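Local coordinates for FKBP-type peptidyl-prolyl cis-trans isomerase fkpA (Escherichia coli, PDB 1Q6H) that accelerates protein folding as a periplasmic peptidyl-prolyl cis-trans isomerase that also has chaperone activity, at the interface of chains A and B. Coordinates in Å, arbitrary orientation; residue numbers count along the deposited sequence, not the author numbering. Chains: chain A/B, FKBP-type peptidyl-prolyl cis-trans isomerase fkpA.

Contact 1: the interface of chains A and B. Residues chain A 32, 35, 39, 51, 54-55; chain B 58-59, 62.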
ATOM      1  N   GLY A  32     -10.497   9.946 -10.297  1.00 13.56           N
ATOM      2  CA  GLY A  32     -10.803  11.277  -9.828  1.00 13.78           C
ATOM      3  C   GLY A  32     -11.454  11.236  -8.457  1.00 14.77           C
ATOM      4  O   GLY A  32     -11.205  12.106  -7.619  1.00 13.59           O
HETATM    5  N   MSE A  35      -8.907  10.634  -5.829  1.00 16.03           N
HETATM    6  CA  MSE A  35      -8.183  11.876  -5.594  1.00 16.35           C
HETATM    7  C   MSE A  35      -9.037  12.804  -4.725  1.00 15.80           C
HETATM    8  O   MSE A  35      -8.561  13.354  -3.724  1.00 15.04           O
HETATM    9  CB  MSE A  35      -7.891  12.565  -6.936  0.50 17.07           C
HETATM   10  CG  MSE A  35      -6.660  13.489  -6.979  0.50 17.98           C
HETATM   11 SE   MSE A  35      -5.255  12.989  -5.756  0.50 18.46          SE
HETATM   12  CE  MSE A  35      -4.791  11.303  -6.650  0.50 16.46           C
ATOM     13  N   LEU A  39      -8.054  14.387  -0.956  1.00 13.78           N
ATOM     14  CA  LEU A  39      -8.119  15.792  -0.556  1.00 13.56           C
ATOM     15  C   LEU A  39      -9.114  16.012   0.604  1.00 13.85           C
ATOM     16  O   LEU A  39      -8.877  16.853   1.479  1.00 11.32           O
ATOM     17  CB  LEU A  39      -8.443  16.689  -1.748  1.00 14.10           C
ATOM     18  CG  LEU A  39      -7.190  17.253  -2.456  1.00 16.59           C
ATOM     19  CD1 LEU A  39      -6.237  16.171  -2.977  1.00 15.61           C
ATOM     20  CD2 LEU A  39      -7.550  18.200  -3.585  1.00 18.15           C
ATOM     21  N   LYS A  51      -7.139  22.884  -6.178  1.00 15.76           N
ATOM     22  CA  LYS A  51      -7.682  21.907  -7.116  1.00 17.00           C
ATOM     23  C   LYS A  51      -7.351  22.219  -8.579  1.00 17.14           C
ATOM     24  O   LYS A  51      -7.244  21.309  -9.386  1.00 17.02           O
ATOM     25  CB  LYS A  51      -9.203  21.711  -6.903  1.00 18.62           C
ATOM     26  CG  LYS A  51      -9.550  21.132  -5.516  1.00 20.15           C
ATOM     27  CD  LYS A  51     -11.028  20.691  -5.335  1.00 24.03           C
ATOM     28  CE  LYS A  51     -11.162  19.649  -4.177  1.00 24.75           C
ATOM     29  NZ  LYS A  51     -12.532  19.065  -3.941  1.00 25.24           N
ATOM     30  N   LEU A  54      -4.072  20.945  -9.282  1.00 14.02           N
ATOM     31  CA  LEU A  54      -4.085  19.485  -9.282  1.00 14.50           C
ATOM     32  C   LEU A  54      -4.504  18.970 -10.656  1.00 14.40           C
ATOM     33  O   LEU A  54      -3.850  18.104 -11.201  1.00 11.53           O
ATOM     34  CB  LEU A  54      -4.954  18.920  -8.164  1.00 15.50           C
ATOM     35  CG  LEU A  54      -4.691  17.432  -7.914  1.00 17.35           C
ATOM     36  CD1 LEU A  54      -4.957  16.994  -6.506  1.00 19.89           C
ATOM     37  CD2 LEU A  54      -5.519  16.615  -8.877  1.00 19.12           C
ATOM     38  N   ILE A  55      -5.531  19.568 -11.248  1.00 13.57           N
ATOM     39  CA  ILE A  55      -5.970  19.146 -12.571  1.00 14.95           C
ATOM     40  C   ILE A  55      -4.933  19.526 -13.654  1.00 13.33           C
ATOM     41  O   ILE A  55      -4.739  18.782 -14.589  1.00 12.45           O
ATOM     42  CB  ILE A  55      -7.410  19.666 -12.901  1.00 16.64           C
ATOM     43  CG1 ILE A  55      -8.429  19.036 -11.964  1.00 18.64           C
ATOM     44  CG2 ILE A  55      -7.822  19.313 -14.343  1.00 18.49           C
ATOM     45  CD1 ILE A  55      -8.546  17.493 -12.022  1.00 20.98           C
TER
ATOM     46  N   VAL B  58     -11.809  11.759 -15.100  1.00 13.28           N
ATOM     47  CA  VAL B  58     -11.031  12.334 -14.011  1.00 13.68           C
ATOM     48  C   VAL B  58     -11.549  13.744 -13.705  1.00 12.07           C
ATOM     49  O   VAL B  58     -11.898  14.040 -12.569  1.00 11.94           O
ATOM     50  CB  VAL B  58      -9.542  12.394 -14.319  1.00 14.80           C
ATOM     51  CG1 VAL B  58      -8.810  13.183 -13.188  1.00 16.15           C
ATOM     52  CG2 VAL B  58      -8.956  10.981 -14.500  1.00 15.23           C
ATOM     53  N   GLN B  59     -11.648  14.585 -14.721  1.00 11.51           N
ATOM     54  CA  GLN B  59     -12.132  15.953 -14.526  1.00 13.38           C
ATOM     55  C   GLN B  59     -13.559  15.994 -13.950  1.00 13.22           C
ATOM     56  O   GLN B  59     -13.826  16.755 -13.022  1.00 12.29           O
ATOM     57  CB  GLN B  59     -12.106  16.737 -15.837  1.00 13.74           C
ATOM     58  CG  GLN B  59     -10.713  17.158 -16.278  1.00 14.51           C
ATOM     59  CD  GLN B  59     -10.669  17.544 -17.724  1.00 17.11           C
ATOM     60  OE1 GLN B  59     -11.681  17.423 -18.443  1.00 19.40           O
ATOM     61  NE2 GLN B  59      -9.497  17.979 -18.189  1.00 18.68           N
ATOM     62  N   PHE B  62     -13.774  14.807 -10.377  1.00 19.71           N
ATOM     63  CA  PHE B  62     -13.078  15.745  -9.515  1.00 20.91           C
ATOM     64  C   PHE B  62     -13.928  16.973  -9.269  1.00 20.76           C
ATOM     65  O   PHE B  62     -13.762  17.678  -8.260  1.00 21.63           O
ATOM     66  CB  PHE B  62     -11.703  16.106 -10.118  1.00 22.18           C
ATOM     67  CG  PHE B  62     -10.730  16.598  -9.113  1.00 22.23           C
ATOM     68  CD1 PHE B  62     -10.457  15.854  -7.980  1.00 23.01           C
ATOM     69  CD2 PHE B  62     -10.142  17.831  -9.252  1.00 24.40           C
ATOM     70  CE1 PHE B  62      -9.585  16.317  -7.022  1.00 23.29           C
ATOM     71  CE2 PHE B  62      -9.257  18.300  -8.296  1.00 24.34           C
ATOM     72  CZ  PHE B  62      -8.981  17.544  -7.183  1.00 24.27           C
TER
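The ring of B:Phe62 is packed by chain A on one face and along its rim. A:Ile55, A:Leu54 and A:Met35 lie on that face. CD1 of A:Ile55 sits by the CD2 corner of B:Phe62, a tight contact of 3.2 Å. The two side chains run antiparallel past each other. CD2 of A:Leu54 covers the far end of the same face, 4.0 Å from CZ of B:Phe62. The bent A:Met35, a selenomethionine, brings CG to 4.1 Å from CE1 of B:Phe62. The methylenes of A:Lys51 skirt the opposite face. Its CB is 3.7 Å from CE2 of B:Phe62, and the chain climbs away from the plane past the CE2-CZ rim, beside that face and not over its middle. At the rim, CD2 of A:Leu39 meets CZ of B:Phe62 at 3.9 Å, and the carbonyl oxygen of A:Gly32 faces CD1. B:Phe62 reaches this position with CG anti to its backbone N (chi1 -157°). With an alanine in place of B:Phe62, the space between helices 19-43 and 51-62 of chain A would probably be left unfilled, and A:Ile55 and A:Leu54 would lose their ring partner. The lack of a side chain on A:Gly32 lets the helices come close, its CA 4.0 Å from O of B:Val58. Farther out, CG of B:Gln59 touches CG2 of A:Ile55. The patch is an apolar knob-in-pocket contact between helices. It probably helps hold the two chains of the deposited assembly together through their amino-terminal helical parts.

Contact 2: the interface of chains A and B. Residues chain A 19-20, 23-24; chain B 49, 80, 83.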
ATOM      1  N   ASP A  19     -17.073   0.241 -25.398  1.00 15.01           N
ATOM      2  CA  ASP A  19     -16.339  -0.057 -24.165  1.00 15.66           C
ATOM      3  C   ASP A  19     -15.059   0.777 -24.020  1.00 15.14           C
ATOM      4  O   ASP A  19     -14.688   1.151 -22.897  1.00 15.15           O
ATOM      5  CB  ASP A  19     -15.999  -1.562 -24.070  1.00 15.66           C
ATOM      6  CG  ASP A  19     -15.508  -1.982 -22.678  1.00 16.10           C
ATOM      7  OD1 ASP A  19     -16.189  -1.690 -21.670  1.00 16.47           O
ATOM      8  OD2 ASP A  19     -14.472  -2.673 -22.494  1.00 20.72           O
ATOM      9  N   ASP A  20     -14.379   1.050 -25.125  1.00 13.72           N
ATOM     10  CA  ASP A  20     -13.146   1.835 -25.071  1.00 13.47           C
ATOM     11  C   ASP A  20     -13.478   3.268 -24.606  1.00 12.38           C
ATOM     12  O   ASP A  20     -12.672   3.920 -23.932  1.00 12.48           O
ATOM     13  CB  ASP A  20     -12.404   1.823 -26.406  1.00 14.71           C
ATOM     14  CG  ASP A  20     -11.634   0.494 -26.667  1.00 15.26           C
ATOM     15  OD1 ASP A  20     -11.360  -0.262 -25.716  1.00 13.45           O
ATOM     16  OD2 ASP A  20     -11.243   0.147 -27.803  1.00 17.17           O
ATOM     17  N   SER A  23     -15.306   2.320 -20.568  1.00  9.56           N
ATOM     18  CA  SER A  23     -14.350   1.857 -19.588  1.00  9.98           C
ATOM     19  C   SER A  23     -13.320   2.964 -19.288  1.00 10.74           C
ATOM     20  O   SER A  23     -12.883   3.102 -18.164  1.00 10.31           O
ATOM     21  CB  SER A  23     -13.645   0.578 -20.066  1.00 10.64           C
ATOM     22  OG  SER A  23     -14.473  -0.556 -19.986  1.00 10.40           O
ATOM     23  N   ALA A  24     -12.911   3.736 -20.295  1.00 11.93           N
ATOM     24  CA  ALA A  24     -11.910   4.780 -20.062  1.00 12.01           C
ATOM     25  C   ALA A  24     -12.524   5.828 -19.104  1.00 12.18           C
ATOM     26  O   ALA A  24     -11.885   6.262 -18.132  1.00 10.86           O
ATOM     27  CB  ALA A  24     -11.528   5.428 -21.351  1.00 12.40           C
TER
ATOM     28  N   LEU B  49      -7.491   2.428 -24.864  1.00 14.96           N
ATOM     29  CA  LEU B  49      -8.596   3.192 -24.311  1.00 15.00           C
ATOM     30  C   LEU B  49      -8.698   4.573 -24.921  1.00 14.51           C
ATOM     31  O   LEU B  49      -7.722   5.141 -25.407  1.00 14.38           O
ATOM     32  CB  LEU B  49      -8.419   3.327 -22.806  1.00 15.32           C
ATOM     33  CG  LEU B  49      -8.735   2.069 -22.010  1.00 15.89           C
ATOM     34  CD1 LEU B  49      -8.558   2.362 -20.524  1.00 15.75           C
ATOM     35  CD2 LEU B  49     -10.142   1.591 -22.270  1.00 17.10           C
ATOM     36  N   PHE B  80     -14.000  -4.445 -17.222  1.00 12.80           N
ATOM     37  CA  PHE B  80     -12.738  -4.048 -17.841  1.00 12.50           C
ATOM     38  C   PHE B  80     -11.558  -4.839 -17.291  1.00 13.70           C
ATOM     39  O   PHE B  80     -10.739  -5.355 -18.050  1.00 12.11           O
ATOM     40  CB  PHE B  80     -12.490  -2.550 -17.673  1.00 12.39           C
ATOM     41  CG  PHE B  80     -11.282  -2.098 -18.382  1.00 12.02           C
ATOM     42  CD1 PHE B  80     -11.243  -2.119 -19.773  1.00  9.99           C
ATOM     43  CD2 PHE B  80     -10.161  -1.716 -17.683  1.00 10.26           C
ATOM     44  CE1 PHE B  80     -10.109  -1.739 -20.452  1.00 10.59           C
ATOM     45  CE2 PHE B  80      -9.026  -1.327 -18.354  1.00 10.64           C
ATOM     46  CZ  PHE B  80      -8.994  -1.343 -19.743  1.00  9.55           C
ATOM     47  N   ARG B  83     -11.456  -8.206 -18.599  1.00 12.94           N
ATOM     48  CA  ARG B  83     -11.064  -8.184 -20.003  1.00 12.48           C
ATOM     49  C   ARG B  83      -9.547  -8.128 -20.070  1.00 11.78           C
ATOM     50  O   ARG B  83      -8.923  -8.897 -20.791  1.00 11.54           O
ATOM     51  CB  ARG B  83     -11.689  -6.975 -20.708  1.00 13.49           C
ATOM     52  CG  ARG B  83     -11.164  -6.688 -22.140  1.00 14.77           C
ATOM     53  CD  ARG B  83     -11.679  -5.363 -22.680  1.00 16.64           C
ATOM     54  NE  ARG B  83     -11.068  -4.909 -23.927  1.00 17.16           N
ATOM     55  CZ  ARG B  83     -11.189  -3.671 -24.391  1.00 18.37           C
ATOM     56  NH1 ARG B  83     -11.879  -2.763 -23.708  1.00 18.22           N
ATOM     57  NH2 ARG B  83     -10.630  -3.325 -25.542  1.00 18.84           N
TER
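B:Arg83 reaches across to two neighbouring acids, A:Asp19 and A:Asp20, at the start of helix 19-43. This is the closely bonded part of the contact. CG of B:Arg83 lies anti to the backbone N (chi1 170°) and the chain is extended on to NE, which carries its guanidinium from helix 70-112 to the partner chain. NH1 and NH2 of B:Arg83 both donate to a single oxygen, OD1 of A:Asp20. The NH2 bond is 3.2 Å long to OD1 of A:Asp20 and arrives on the syn side. The NH1 bond to the same OD1 comes nearly along the C-O direction. OD1 lies in the guanidinium plane, and the carboxylate is turned 23° from it. The pair is therefore close to flat but not the two-oxygen fork of many Arg-Asp bridges.

A:Asp19 adds a second salt bridge, with its OD2 2.9 Å from NH1 of B:Arg83. Here the planes are 45° apart and the hydrogen bond is bent and weak, so the link is likely to be mainly electrostatic. The other oxygen of A:Asp19, OD1, accepts a 2.7 Å bond from OG of A:Ser23. That hydroxyl comes from above the carboxylate plane and helps fix its rotation. The first turn of the helix would probably favour both negative charges.

The rest is looser and made of ordinary packing distances. NH1 of B:Arg83 lies in plane at the edge of the B:Phe80 ring, which joins the bonded cluster to this packed part. CB of A:Ser23 lies 3.6 Å from CD1 of B:Phe80. CB of A:Ala24 meets CB of B:Leu49 at 4.0 Å. CD2 of B:Leu49 also rests 3.8 Å from the carbonyl oxygen of A:Asp20. The site is a mixed polar and apolar helix contact. It probably ties the start of one chain's first helix to the long helix of the other, supporting the dimer of the deposited assembly.

The C-alpha centres of contact 1 and contact 2 are about 21 Å apart. Helix 19-43 is the element of chain A common to both: contact 2 takes its first turns, and contact 1 takes residues farther along together with helix 51-62 of chain A. On chain B, contact 1 uses helix 51-62, while contact 2 uses helix 70-112 and B:Leu49, which lies shortly before helix 51-62. Helix 19-43 is thus held against several parts of chain B, by apolar packing in one place and salt bridges in the other. Two-fold symmetry repeats both contacts with the chains exchanged. This intertwined arrangement is likely to stabilise the dimer of the deposited assembly, which may be the biological one.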